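Local structure of phosphotriesterase family protein (Listeria monocytogenes serotype 4b str. H7858, 3PNZ) at residues C27-W32 with V69-R74; F99-K104 with E117-W122; I206-L211 with A229-F234. The protein probably hydrolyses phosphorylated sugar lactones, as a zinc-dependent lactonase of the phosphotriesterase family with an amidohydrolase fold. All coordinates share one frame; numbering follows the deposited sequence.

Interaction 1: C27-W32 with V69-R74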
# COMPACT_ATOMS: atom_id res chain seq x y z
N CYS A 27 -5.94 9.33 8.23
CA CYS A 27 -6.35 9.84 6.93
C CYS A 27 -7.80 10.28 6.95
O CYS A 27 -8.63 9.69 7.64
CB CYS A 27 -6.11 8.80 5.83
SG CYS A 27 -6.82 7.17 6.17
N VAL A 28 -8.10 11.31 6.17
CA VAL A 28 -9.45 11.86 6.08
C VAL A 28 -9.79 12.09 4.61
O VAL A 28 -9.80 13.22 4.12
CB VAL A 28 -9.56 13.18 6.87
CG1 VAL A 28 -11.02 13.65 6.96
CG2 VAL A 28 -8.97 13.01 8.26
N PRO A 29 -10.06 11.00 3.87
CA PRO A 29 -10.34 11.03 2.43
C PRO A 29 -11.45 12.03 2.10
O PRO A 29 -12.54 11.91 2.65
CB PRO A 29 -10.83 9.61 2.13
CG PRO A 29 -10.36 8.77 3.24
CD PRO A 29 -10.12 9.64 4.44
N ALA A 30 -11.18 12.98 1.22
CA ALA A 30 -12.16 14.02 0.91
C ALA A 30 -13.46 13.41 0.40
O ALA A 30 -14.54 13.76 0.86
CB ALA A 30 -11.60 14.98 -0.13
N TYR A 31 -13.34 12.49 -0.55
CA TYR A 31 -14.51 11.86 -1.14
C TYR A 31 -15.45 11.28 -0.08
O TYR A 31 -16.67 11.44 -0.18
CB TYR A 31 -14.07 10.78 -2.13
CG TYR A 31 -15.22 10.02 -2.73
CD1 TYR A 31 -15.79 10.42 -3.94
CD2 TYR A 31 -15.76 8.92 -2.09
CE1 TYR A 31 -16.85 9.73 -4.49
CE2 TYR A 31 -16.82 8.23 -2.63
CZ TYR A 31 -17.36 8.64 -3.83
OH TYR A 31 -18.42 7.94 -4.38
N TRP A 32 -14.89 10.63 0.93
CA TRP A 32 -15.70 10.01 1.97
C TRP A 32 -16.19 11.02 3.02
O TRP A 32 -17.33 10.95 3.47
CB TRP A 32 -14.94 8.86 2.63
CG TRP A 32 -14.76 7.69 1.71
CD1 TRP A 32 -13.57 7.11 1.34
CD2 TRP A 32 -15.79 6.96 1.04
NE1 TRP A 32 -13.81 6.07 0.47
CE2 TRP A 32 -15.16 5.95 0.27
CE3 TRP A 32 -17.18 7.06 1.01
CZ2 TRP A 32 -15.88 5.05 -0.51
CZ3 TRP A 32 -17.90 6.16 0.22
CH2 TRP A 32 -17.24 5.18 -0.52
N VAL A 69 -2.40 10.86 -2.36
CA VAL A 69 -2.80 12.27 -2.26
C VAL A 69 -4.31 12.47 -2.30
O VAL A 69 -4.83 13.43 -1.73
CB VAL A 69 -2.12 13.14 -3.36
CG1 VAL A 69 -2.77 12.90 -4.72
CG2 VAL A 69 -2.19 14.61 -2.98
N ASP A 70 -5.01 11.56 -2.97
CA ASP A 70 -6.47 11.62 -3.08
C ASP A 70 -7.19 11.01 -1.86
O ASP A 70 -8.42 10.98 -1.81
CB ASP A 70 -6.94 10.95 -4.39
CG ASP A 70 -6.33 9.56 -4.60
OD1 ASP A 70 -5.45 9.15 -3.82
OD2 ASP A 70 -6.75 8.87 -5.56
N TYR A 71 -6.43 10.55 -0.88
CA TYR A 71 -7.02 9.86 0.27
C TYR A 71 -6.83 10.63 1.58
O TYR A 71 -6.88 10.05 2.66
CB TYR A 71 -6.46 8.43 0.37
CG TYR A 71 -7.45 7.45 0.95
CD1 TYR A 71 -8.58 7.06 0.23
CD2 TYR A 71 -7.27 6.91 2.22
CE1 TYR A 71 -9.50 6.17 0.76
CE2 TYR A 71 -8.19 6.01 2.76
CZ TYR A 71 -9.30 5.65 2.02
OH TYR A 71 -10.22 4.76 2.54
N GLY A 72 -6.62 11.94 1.46
CA GLY A 72 -6.62 12.83 2.62
C GLY A 72 -5.53 12.57 3.64
O GLY A 72 -5.80 12.29 4.81
N ARG A 73 -4.28 12.69 3.22
CA ARG A 73 -3.16 12.41 4.10
C ARG A 73 -3.14 13.34 5.31
O ARG A 73 -3.55 14.50 5.22
CB ARG A 73 -1.84 12.54 3.36
CG ARG A 73 -1.70 11.70 2.10
CD ARG A 73 -0.23 11.65 1.75
NE ARG A 73 0.12 11.01 0.48
CZ ARG A 73 0.40 11.68 -0.64
NH1 ARG A 73 0.31 13.00 -0.68
NH2 ARG A 73 0.75 11.01 -1.73
N ARG A 74 -2.66 12.81 6.43
CA ARG A 74 -2.31 13.59 7.60
C ARG A 74 -0.86 13.26 7.95
O ARG A 74 -0.56 12.62 8.96
CB ARG A 74 -3.25 13.25 8.77
CG ARG A 74 -4.69 13.71 8.55
CD ARG A 74 -4.72 15.21 8.29
NE ARG A 74 -6.06 15.78 8.25
CZ ARG A 74 -6.79 15.93 7.14
NH1 ARG A 74 -6.33 15.54 5.96
NH2 ARG A 74 -7.99 16.48 7.22
O HOH W 1 -8.76 15.71 4.28
O HOH W 2 -8.56 13.82 0.18
O HOH W 3 -11.01 12.18 -2.14
O HOH W 4 -12.18 3.62 0.09

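Interaction 2: F99-K104 with E117-W122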
# COMPACT_ATOMS: atom_id res chain seq x y z
N PHE A 99 -12.34 7.04 -8.46
CA PHE A 99 -13.62 7.47 -7.90
C PHE A 99 -13.43 8.50 -6.79
O PHE A 99 -14.30 9.35 -6.57
CB PHE A 99 -14.52 6.28 -7.48
CG PHE A 99 -14.22 5.69 -6.12
CD1 PHE A 99 -14.55 6.37 -4.95
CD2 PHE A 99 -13.67 4.42 -6.01
CE1 PHE A 99 -14.29 5.81 -3.70
CE2 PHE A 99 -13.41 3.86 -4.76
CZ PHE A 99 -13.72 4.56 -3.61
N LEU A 100 -12.28 8.47 -6.13
CA LEU A 100 -11.96 9.45 -5.10
C LEU A 100 -11.76 10.85 -5.66
O LEU A 100 -11.79 11.84 -4.92
CB LEU A 100 -10.66 9.06 -4.38
CG LEU A 100 -10.68 7.76 -3.59
CD1 LEU A 100 -9.25 7.43 -3.16
CD2 LEU A 100 -11.61 7.90 -2.39
N TRP A 101 -11.55 10.95 -6.96
CA TRP A 101 -11.11 12.21 -7.56
C TRP A 101 -12.21 13.27 -7.62
O TRP A 101 -11.96 14.42 -7.98
CB TRP A 101 -10.49 11.98 -8.94
CG TRP A 101 -9.28 11.11 -8.85
CD1 TRP A 101 -8.62 10.73 -7.71
CD2 TRP A 101 -8.57 10.50 -9.94
NE1 TRP A 101 -7.55 9.93 -8.02
CE2 TRP A 101 -7.50 9.77 -9.38
CE3 TRP A 101 -8.74 10.50 -11.32
CZ2 TRP A 101 -6.61 9.04 -10.16
CZ3 TRP A 101 -7.85 9.78 -12.10
CH2 TRP A 101 -6.80 9.06 -11.52
N ASP A 102 -13.43 12.88 -7.25
CA ASP A 102 -14.53 13.83 -7.16
C ASP A 102 -14.32 14.74 -5.95
O ASP A 102 -14.86 15.85 -5.88
CB ASP A 102 -15.86 13.10 -7.04
CG ASP A 102 -17.05 14.05 -6.94
OD1 ASP A 102 -17.37 14.72 -7.95
OD2 ASP A 102 -17.66 14.13 -5.84
N GLY A 103 -13.52 14.27 -4.99
CA GLY A 103 -13.24 15.00 -3.77
C GLY A 103 -12.60 16.36 -4.01
O GLY A 103 -11.86 16.55 -4.98
N LYS A 104 -12.89 17.30 -3.12
CA LYS A 104 -12.31 18.63 -3.20
C LYS A 104 -10.85 18.68 -2.76
O LYS A 104 -10.44 18.02 -1.81
CB LYS A 104 -13.14 19.63 -2.39
CG LYS A 104 -14.47 19.96 -3.04
CD LYS A 104 -15.27 20.93 -2.18
CE LYS A 104 -16.57 21.32 -2.86
NZ LYS A 104 -17.36 22.28 -2.03
N GLU A 117 -10.31 22.79 -8.25
CA GLU A 117 -11.40 22.50 -7.33
C GLU A 117 -11.33 21.06 -6.83
O GLU A 117 -11.39 20.81 -5.62
CB GLU A 117 -12.75 22.75 -8.00
CG GLU A 117 -13.94 22.65 -7.06
CD GLU A 117 -13.93 23.72 -5.98
OE1 GLU A 117 -13.31 24.79 -6.21
OE2 GLU A 117 -14.54 23.50 -4.91
N THR A 118 -11.19 20.12 -7.76
CA THR A 118 -11.20 18.69 -7.45
C THR A 118 -9.98 18.00 -8.04
O THR A 118 -9.29 18.56 -8.89
CB THR A 118 -12.44 18.01 -8.06
OG1 THR A 118 -12.37 18.11 -9.49
CG2 THR A 118 -13.72 18.69 -7.57
N TYR A 119 -9.71 16.78 -7.60
CA TYR A 119 -8.61 16.01 -8.18
C TYR A 119 -8.87 15.72 -9.65
O TYR A 119 -7.93 15.69 -10.45
CB TYR A 119 -8.43 14.69 -7.45
CG TYR A 119 -8.06 14.82 -6.00
CD1 TYR A 119 -6.73 14.97 -5.62
CD2 TYR A 119 -9.03 14.74 -5.01
CE1 TYR A 119 -6.39 15.08 -4.28
CE2 TYR A 119 -8.70 14.84 -3.68
CZ TYR A 119 -7.38 15.01 -3.32
OH TYR A 119 -7.05 15.10 -1.99
N TYR A 120 -10.13 15.48 -10.00
CA TYR A 120 -10.46 15.24 -11.40
C TYR A 120 -10.03 16.44 -12.24
O TYR A 120 -9.43 16.27 -13.30
CB TYR A 120 -11.97 15.03 -11.59
CG TYR A 120 -12.43 13.58 -11.58
CD1 TYR A 120 -13.42 13.16 -10.68
CD2 TYR A 120 -11.92 12.65 -12.47
CE1 TYR A 120 -13.86 11.84 -10.67
CE2 TYR A 120 -12.35 11.33 -12.47
CZ TYR A 120 -13.33 10.93 -11.57
OH TYR A 120 -13.77 9.63 -11.55
N GLU A 121 -10.34 17.64 -11.77
CA GLU A 121 -10.01 18.83 -12.55
C GLU A 121 -8.50 18.94 -12.70
O GLU A 121 -7.99 19.20 -13.80
CB GLU A 121 -10.58 20.10 -11.90
CG GLU A 121 -10.39 21.34 -12.78
CD GLU A 121 -10.88 22.62 -12.13
OE1 GLU A 121 -11.37 23.50 -12.87
OE2 GLU A 121 -10.77 22.76 -10.90
N TRP A 122 -7.78 18.74 -11.60
CA TRP A 122 -6.33 18.76 -11.60
C TRP A 122 -5.75 17.78 -12.60
O TRP A 122 -4.97 18.15 -13.47
CB TRP A 122 -5.81 18.46 -10.19
CG TRP A 122 -4.34 18.13 -10.10
CD1 TRP A 122 -3.31 18.77 -10.73
CD2 TRP A 122 -3.75 17.11 -9.29
NE1 TRP A 122 -2.11 18.19 -10.38
CE2 TRP A 122 -2.36 17.16 -9.50
CE3 TRP A 122 -4.27 16.13 -8.43
CZ2 TRP A 122 -1.47 16.29 -8.87
CZ3 TRP A 122 -3.39 15.26 -7.81
CH2 TRP A 122 -2.00 15.35 -8.03
O HOH W 5 -7.66 17.27 -0.83

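Interaction 3: I206-L211 with A229-F234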
# COMPACT_ATOMS: atom_id res chain seq x y z
N ILE A 206 9.09 -0.64 -17.62
CA ILE A 206 9.22 -0.89 -16.18
C ILE A 206 9.42 -2.38 -15.90
O ILE A 206 8.56 -3.20 -16.21
CB ILE A 206 7.95 -0.42 -15.41
CG1 ILE A 206 7.72 1.09 -15.59
CG2 ILE A 206 8.04 -0.80 -13.93
CD1 ILE A 206 8.69 1.97 -14.83
N PRO A 207 10.57 -2.74 -15.30
CA PRO A 207 10.73 -4.13 -14.86
C PRO A 207 9.64 -4.50 -13.84
O PRO A 207 9.45 -3.79 -12.85
CB PRO A 207 12.11 -4.13 -14.19
CG PRO A 207 12.84 -2.97 -14.84
CD PRO A 207 11.76 -1.92 -15.03
N LEU A 208 8.94 -5.60 -14.08
CA LEU A 208 7.75 -5.90 -13.30
C LEU A 208 8.05 -6.32 -11.86
O LEU A 208 7.17 -6.26 -10.98
CB LEU A 208 6.88 -6.94 -14.02
CG LEU A 208 6.45 -6.39 -15.39
CD1 LEU A 208 5.84 -7.47 -16.27
CD2 LEU A 208 5.51 -5.21 -15.20
N GLU A 209 9.30 -6.72 -11.59
CA GLU A 209 9.66 -7.05 -10.22
C GLU A 209 9.80 -5.78 -9.37
O GLU A 209 10.03 -5.87 -8.16
CB GLU A 209 10.94 -7.89 -10.17
CG GLU A 209 12.20 -7.15 -10.60
CD GLU A 209 12.51 -7.28 -12.08
OE1 GLU A 209 13.70 -7.12 -12.45
OE2 GLU A 209 11.60 -7.52 -12.90
N TYR A 210 9.65 -4.62 -9.99
CA TYR A 210 9.65 -3.35 -9.25
C TYR A 210 8.26 -2.96 -8.76
O TYR A 210 8.07 -1.90 -8.16
CB TYR A 210 10.17 -2.20 -10.13
CG TYR A 210 11.62 -2.30 -10.56
CD1 TYR A 210 12.46 -3.30 -10.08
CD2 TYR A 210 12.14 -1.38 -11.45
CE1 TYR A 210 13.80 -3.38 -10.49
CE2 TYR A 210 13.48 -1.44 -11.87
CZ TYR A 210 14.29 -2.45 -11.39
OH TYR A 210 15.61 -2.51 -11.80
N LEU A 211 7.28 -3.81 -9.06
CA LEU A 211 5.88 -3.52 -8.76
C LEU A 211 5.34 -4.46 -7.68
O LEU A 211 5.61 -5.66 -7.72
CB LEU A 211 5.04 -3.70 -10.03
CG LEU A 211 3.51 -3.65 -9.88
CD1 LEU A 211 3.04 -2.23 -9.57
CD2 LEU A 211 2.86 -4.16 -11.17
N ALA A 229 2.04 -13.76 -11.14
CA ALA A 229 3.29 -14.12 -10.46
C ALA A 229 4.43 -14.39 -11.44
O ALA A 229 5.60 -14.10 -11.15
CB ALA A 229 3.07 -15.33 -9.57
N LYS A 230 4.11 -14.95 -12.60
CA LYS A 230 5.13 -15.26 -13.60
C LYS A 230 5.90 -14.03 -14.08
O LYS A 230 7.02 -14.17 -14.59
CB LYS A 230 4.50 -15.94 -14.81
CG LYS A 230 4.23 -17.42 -14.63
CD LYS A 230 3.74 -17.96 -15.98
CE LYS A 230 3.39 -19.43 -15.94
NZ LYS A 230 2.94 -19.84 -17.31
N THR A 231 5.31 -12.85 -13.95
CA THR A 231 5.96 -11.61 -14.38
C THR A 231 7.05 -11.17 -13.41
O THR A 231 7.90 -10.36 -13.76
CB THR A 231 4.97 -10.44 -14.51
OG1 THR A 231 4.52 -10.03 -13.21
CG2 THR A 231 3.79 -10.81 -15.41
N GLY A 232 7.01 -11.69 -12.19
CA GLY A 232 7.95 -11.31 -11.16
C GLY A 232 7.41 -10.28 -10.18
O GLY A 232 8.05 -10.00 -9.16
N ALA A 233 6.24 -9.72 -10.47
CA ALA A 233 5.60 -8.76 -9.56
C ALA A 233 5.36 -9.33 -8.17
O ALA A 233 5.08 -10.52 -7.99
CB ALA A 233 4.28 -8.27 -10.15
N PHE A 234 5.45 -8.45 -7.18
CA PHE A 234 5.04 -8.79 -5.84
C PHE A 234 3.52 -8.78 -5.79
O PHE A 234 2.88 -8.00 -6.49
CB PHE A 234 5.63 -7.81 -4.82
CG PHE A 234 7.11 -8.00 -4.59
CD1 PHE A 234 7.56 -8.83 -3.58
CD2 PHE A 234 8.04 -7.37 -5.40
CE1 PHE A 234 8.93 -9.01 -3.37
CE2 PHE A 234 9.40 -7.54 -5.20
CZ PHE A 234 9.85 -8.36 -4.18
O HOH W 6 10.67 -10.10 -13.41

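Interaction 1: C27-W32 with V69-R74
A single direct hydrogen bond joins the two backbones: Val28 N gives its proton to Gly72 O at 2.8 Å and 169°, nearly straight, and arrives in the carbonyl plane on a lone pair. Gly72, with phi 63° and no side chain, lets its alpha carbon come within 3.5 Å of Val28 O. Waters extend the join: one donates to Val28 O and accepts from Arg74 NH1; another, 2.8 Å from Tyr31 N, donates to Asp70 O.

Aromatic and apolar packing centres on Tyr71. Pro29 CG sits 3.5 Å from the centroid of the Tyr71 ring and 10° off its normal, a CH-pi contact over the middle of one face. Cys27 SG approaches the same ring obliquely, 3.9 Å from Tyr71 CE2. Separately, Val28 lies over a face of the Arg74 guanidinium, with CB 3.7 Å from Arg74 NH2, while Arg74 NH1 donates to Arg73 O, which helps fix the plane.

Tyr71 meets the ring of His24, a zinc ligand, and its side chain lies about 6 Å from a zinc ion. The segments are connections after strands 19-23 and 62-65, the first running into helix 30-33, at the metal-bearing end of an amidohydrolase TIM barrel.

Interaction 2: F99-K104 with E117-W122
The backbones meet at a single bridge between Lys104 and Thr118, CA atoms 4.4 Å apart, beside which Tyr120 N donates to Trp101 O at 2.9 Å and 149°, from above the carbonyl plane. The bond joins the 3-10 segment 99-102, in the loop after strand 88-92 of the TIM barrel, to the start of helix 119-124; the bridge lies beyond that segment. Thr118 N-caps the helix: chi1 64° sets OG1 between the backbone N and the carbonyl carbon, accepting from Glu121 N at 3.1 Å.

Trp101 and Tyr120 cross at about a right angle. Trp101 CB stands over the centre of one Tyr120 face, 3.6 Å from the ring centroid in a CH-pi contact, and the indole beyond it turns its edge to that face, planes at 80°, a T-shaped pair. The indole NE1 is hydrogen-bonded to Asp70 OD2, while Leu165 of helix 164-180 touches both aromatic side chains. Trp101 CB also packs against Tyr119 CB at 3.7 Å.

Lys104 and Glu117 run side by side, but Lys104 NZ stays 4.2 Å from Glu117 OE2, beyond a salt bridge. A water donates to Lys104 O at 3.0 Å and lies 2.5 Å from Tyr119 OH.

Interaction 3: I206-L211 with A229-F234
Leu208 and Thr231 cross obliquely where two connections lead into neighbouring parallel strands, 211-213 and 234-237, of the TIM barrel. With CG anti to its carbonyl carbon, Leu208 brings CD1 to 3.6 Å from Thr231 CB. The threonine hydroxyl faces its own chain instead: chi1 70° lets OG1 accept from Ala233 N at 3.2 Å and 167°, an ST turn, and OG1 is also hydrogen-bonded to Val228 O. Gly232, between Thr231 and Ala233, leaves the helical turn with phi 99°.

The Phe234 ring is turned edge-on to the opposing backbone. Glu209 O lies 3.5 Å from Phe234 CE2, near the ring plane, and Leu211 O borders the same edge, so the ring presents C-H groups rather than pi density to these carbonyls. Leu211 O is engaged by Phe234 N as well, at 2.8 Å and in the carbonyl plane, which ties the strands together at their first residues. Ala233 CA lies 3.3 Å from Leu208 O of the 3-10 turn, a C-H...O contact.

Glu209 is bent at chi2, and its carboxylate reaches segment 229-234 through solvent: one water donates both to Glu209 OE2 and to Thr231 O, at 2.8 Å each.

Overall arrangement
Interactions 1 and 2 form one continuous patch, their centres 11 Å apart. Asp70 OD2 lies 2.8 Å from Trp101 NE1 and Val69 O the same distance from Tyr119 OH, while Leu100 CD1 packs 3.5 Å from Tyr71 CD1. Loop 69-74 is thus shared between the two, with Tyr71 on the side of the dizinc centre. A phosphate ion, probably from the crystallisation liquor, lies about 4 Å from the Tyr71 side chain and 6 Å from that of Leu100, and may mark a pocket. Interaction 3 stands apart: its centre is 28 Å from interaction 1, across the chain's centre, and 30 Å from interaction 2. There the Leu211 side chain is about 12 Å from a zinc ion.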